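Local coordinates for protein phosphoribosylaminoimidazole carboxylase (Bombyx mori, PDB 4JA0) that probably catalyses two steps of purine biosynthesis, AIR carboxylation and SAICAR synthesis, as a bifunctional enzyme, at residues K56-F68 and A79-S91. Numbering follows the deposited sequence.
Sequences KAAISNQTNAKVF and AFVKIASETAFLS
With CG anti to the backbone N (chi1 -162°), Asn61 of helix 57-74 sets its amide beside Ala88 and Phe89 of the hairpin. There ND2 donates to Ala88 O at 3.0 Å, a bent bond that reaches the oxygen from above the carbonyl plane. That same oxygen takes the backbone N-H groups of Ala84 and Ser85, so three donors grip it and the helix is joined to the start of strand 88-91, beside the turn. OD1 lies at the edge of the Phe89 ring, near its plane, and accepts a hydrogen bond from Lys39 on strand 36-43. Were Asn61 replaced by an alanine, Ala88 O would probably lose its helix donor and Lys39 this acceptor. Further along, Phe80, its CG likewise anti to the backbone N (chi1 177°), directs its ring to the helix, where CZ meets Ala65 CB at 3.8 Å. Ala65 CB also packs 3.6 Å from Ile83 CD1. The rings of Phe68 and Phe80, tilted 30° to each other and 5.6 Å apart between centroids, overlap very little; the closer touch is Phe68 CB on Phe80 CD1, at 3.6 Å. At the other end, Thr87 CG2 rests 3.7 Å from Ala57 CB. The principle illustrated is a helix packed on an antiparallel beta hairpin, here with a classic beta bulge at Val81 and Lys82 opposite Leu90, within the SAICAR synthetase domain.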
# COMPACT_ATOMS: atom_id res chain seq x y z
N LYS A 56 -6.55 -69.35 20.38
CA LYS A 56 -6.21 -67.97 19.97
C LYS A 56 -7.35 -67.03 19.51
O LYS A 56 -7.10 -65.88 19.14
CB LYS A 56 -5.12 -68.00 18.89
CG LYS A 56 -5.59 -68.17 17.44
CD LYS A 56 -4.50 -67.66 16.47
CE LYS A 56 -4.96 -67.49 15.00
NZ LYS A 56 -6.28 -66.82 14.76
N ALA A 57 -8.59 -67.49 19.53
CA ALA A 57 -9.69 -66.64 19.10
C ALA A 57 -9.85 -65.42 20.02
O ALA A 57 -10.20 -64.33 19.56
CB ALA A 57 -10.99 -67.42 19.04
N ALA A 58 -9.59 -65.60 21.31
CA ALA A 58 -9.69 -64.49 22.25
C ALA A 58 -8.58 -63.47 22.02
O ALA A 58 -8.83 -62.27 22.06
CB ALA A 58 -9.65 -65.00 23.68
N ILE A 59 -7.38 -63.96 21.72
CA ILE A 59 -6.22 -63.11 21.51
C ILE A 59 -6.45 -62.19 20.32
O ILE A 59 -6.23 -60.97 20.39
CB ILE A 59 -4.95 -63.94 21.22
CG1 ILE A 59 -4.66 -64.94 22.34
CG2 ILE A 59 -3.75 -63.02 20.97
CD1 ILE A 59 -4.27 -64.30 23.66
N SER A 60 -6.91 -62.77 19.22
CA SER A 60 -7.19 -61.99 18.02
C SER A 60 -8.26 -60.94 18.23
O SER A 60 -8.03 -59.78 17.93
CB SER A 60 -7.60 -62.91 16.88
OG SER A 60 -6.51 -63.71 16.48
N ASN A 61 -9.39 -61.34 18.81
CA ASN A 61 -10.52 -60.44 19.00
C ASN A 61 -10.07 -59.21 19.80
O ASN A 61 -10.39 -58.06 19.46
CB ASN A 61 -11.67 -61.17 19.70
CG ASN A 61 -13.00 -60.45 19.55
OD1 ASN A 61 -13.51 -60.32 18.45
ND2 ASN A 61 -13.58 -60.02 20.66
N GLN A 62 -9.30 -59.45 20.85
CA GLN A 62 -8.82 -58.33 21.65
C GLN A 62 -7.80 -57.49 20.89
O GLN A 62 -7.84 -56.26 20.95
CB GLN A 62 -8.23 -58.80 22.98
CG GLN A 62 -9.24 -59.38 23.95
CD GLN A 62 -8.57 -59.84 25.22
OE1 GLN A 62 -7.64 -60.65 25.19
NE2 GLN A 62 -9.04 -59.33 26.35
N THR A 63 -6.90 -58.15 20.16
CA THR A 63 -5.91 -57.42 19.39
C THR A 63 -6.64 -56.50 18.43
O THR A 63 -6.43 -55.29 18.39
CB THR A 63 -5.00 -58.37 18.57
OG1 THR A 63 -4.36 -59.32 19.43
CG2 THR A 63 -3.97 -57.57 17.77
N ASN A 64 -7.57 -57.10 17.71
CA ASN A 64 -8.36 -56.39 16.73
C ASN A 64 -9.15 -55.19 17.28
O ASN A 64 -9.08 -54.10 16.73
CB ASN A 64 -9.35 -57.37 16.15
CG ASN A 64 -9.91 -56.89 14.89
OD1 ASN A 64 -9.17 -56.42 14.02
ND2 ASN A 64 -11.22 -56.93 14.77
N ALA A 65 -9.90 -55.42 18.35
CA ALA A 65 -10.75 -54.39 18.93
C ALA A 65 -9.93 -53.18 19.36
O ALA A 65 -10.39 -52.02 19.29
CB ALA A 65 -11.52 -54.94 20.12
N LYS A 66 -8.72 -53.46 19.81
CA LYS A 66 -7.82 -52.42 20.28
C LYS A 66 -7.35 -51.56 19.11
O LYS A 66 -7.39 -50.32 19.18
CB LYS A 66 -6.65 -53.05 21.05
N VAL A 67 -6.95 -52.21 18.03
CA VAL A 67 -6.51 -51.51 16.83
C VAL A 67 -7.62 -50.62 16.29
O VAL A 67 -7.40 -49.44 16.05
CB VAL A 67 -6.03 -52.51 15.73
CG1 VAL A 67 -5.87 -51.83 14.37
CG2 VAL A 67 -4.74 -53.20 16.16
N PHE A 68 -8.82 -51.16 16.16
CA PHE A 68 -9.93 -50.41 15.59
C PHE A 68 -10.28 -49.22 16.48
O PHE A 68 -10.64 -48.17 15.98
CB PHE A 68 -11.14 -51.32 15.33
CG PHE A 68 -11.04 -52.12 14.04
CD1 PHE A 68 -11.53 -53.41 13.97
CD2 PHE A 68 -10.41 -51.60 12.92
CE1 PHE A 68 -11.42 -54.15 12.79
CE2 PHE A 68 -10.30 -52.34 11.75
CZ PHE A 68 -10.81 -53.61 11.69
N ALA A 79 -16.07 -50.35 10.12
CA ALA A 79 -17.29 -51.10 10.31
C ALA A 79 -17.39 -51.51 11.78
O ALA A 79 -18.42 -52.00 12.24
CB ALA A 79 -17.31 -52.33 9.40
N PHE A 80 -16.31 -51.31 12.53
CA PHE A 80 -16.25 -51.83 13.89
C PHE A 80 -17.06 -50.98 14.87
O PHE A 80 -16.91 -49.75 14.93
CB PHE A 80 -14.80 -51.91 14.37
CG PHE A 80 -14.67 -52.38 15.78
CD1 PHE A 80 -14.43 -51.48 16.80
CD2 PHE A 80 -14.79 -53.72 16.09
CE1 PHE A 80 -14.30 -51.91 18.12
CE2 PHE A 80 -14.67 -54.17 17.40
CZ PHE A 80 -14.43 -53.26 18.42
N VAL A 81 -17.89 -51.66 15.67
CA VAL A 81 -18.75 -50.98 16.63
C VAL A 81 -18.29 -51.20 18.07
O VAL A 81 -17.92 -50.27 18.77
CB VAL A 81 -20.20 -51.46 16.53
CG1 VAL A 81 -21.05 -50.69 17.53
CG2 VAL A 81 -20.74 -51.30 15.12
N LYS A 82 -18.34 -52.45 18.50
CA LYS A 82 -17.95 -52.83 19.86
C LYS A 82 -17.76 -54.33 19.98
O LYS A 82 -18.30 -55.12 19.20
CB LYS A 82 -19.00 -52.36 20.87
CG LYS A 82 -20.36 -53.02 20.67
CD LYS A 82 -21.37 -52.60 21.73
CE LYS A 82 -22.74 -53.21 21.46
NZ LYS A 82 -23.76 -52.84 22.48
N ILE A 83 -17.01 -54.72 21.01
CA ILE A 83 -16.83 -56.13 21.34
C ILE A 83 -18.16 -56.72 21.79
O ILE A 83 -18.93 -56.08 22.53
CB ILE A 83 -15.74 -56.31 22.42
CG1 ILE A 83 -14.37 -56.51 21.76
CG2 ILE A 83 -16.04 -57.51 23.29
CD1 ILE A 83 -13.24 -56.79 22.72
N ALA A 84 -18.47 -57.92 21.31
CA ALA A 84 -19.69 -58.60 21.72
C ALA A 84 -19.35 -59.55 22.85
O ALA A 84 -20.06 -59.64 23.85
CB ALA A 84 -20.31 -59.36 20.55
N SER A 85 -18.22 -60.24 22.69
CA SER A 85 -17.72 -61.15 23.70
C SER A 85 -16.21 -61.24 23.59
O SER A 85 -15.56 -60.41 22.97
CB SER A 85 -18.31 -62.55 23.52
OG SER A 85 -18.06 -63.06 22.23
N GLU A 86 -15.68 -62.30 24.16
CA GLU A 86 -14.25 -62.48 24.29
C GLU A 86 -13.65 -62.96 22.98
O GLU A 86 -12.44 -62.85 22.76
CB GLU A 86 -13.98 -63.45 25.45
CG GLU A 86 -14.31 -62.85 26.85
CD GLU A 86 -15.77 -62.38 27.03
OE1 GLU A 86 -16.65 -62.75 26.22
OE2 GLU A 86 -16.04 -61.61 27.98
N THR A 87 -14.51 -63.47 22.11
CA THR A 87 -14.07 -64.03 20.84
C THR A 87 -14.76 -63.41 19.64
O THR A 87 -14.39 -63.67 18.49
CB THR A 87 -14.32 -65.54 20.81
OG1 THR A 87 -15.65 -65.79 21.30
CG2 THR A 87 -13.32 -66.27 21.69
N ALA A 88 -15.75 -62.55 19.90
CA ALA A 88 -16.55 -61.96 18.84
C ALA A 88 -16.73 -60.45 18.97
O ALA A 88 -16.54 -59.87 20.04
CB ALA A 88 -17.92 -62.66 18.77
N PHE A 89 -17.08 -59.80 17.86
CA PHE A 89 -17.42 -58.38 17.89
C PHE A 89 -18.53 -57.98 16.92
O PHE A 89 -18.80 -58.67 15.93
CB PHE A 89 -16.18 -57.51 17.64
CG PHE A 89 -15.64 -57.57 16.24
CD1 PHE A 89 -16.22 -56.83 15.22
CD2 PHE A 89 -14.53 -58.35 15.95
CE1 PHE A 89 -15.73 -56.88 13.93
CE2 PHE A 89 -14.03 -58.40 14.67
CZ PHE A 89 -14.63 -57.67 13.66
N LEU A 90 -19.13 -56.82 17.19
CA LEU A 90 -20.18 -56.26 16.36
C LEU A 90 -19.63 -55.30 15.33
O LEU A 90 -18.86 -54.39 15.65
CB LEU A 90 -21.21 -55.53 17.22
CG LEU A 90 -21.95 -56.56 18.05
CD1 LEU A 90 -22.72 -55.93 19.21
CD2 LEU A 90 -22.88 -57.33 17.12
N SER A 91 -20.08 -55.50 14.11
CA SER A 91 -19.59 -54.78 12.96
C SER A 91 -20.77 -54.19 12.21
O SER A 91 -21.85 -54.79 12.16
CB SER A 91 -18.82 -55.75 12.06
OG SER A 91 -18.54 -55.21 10.77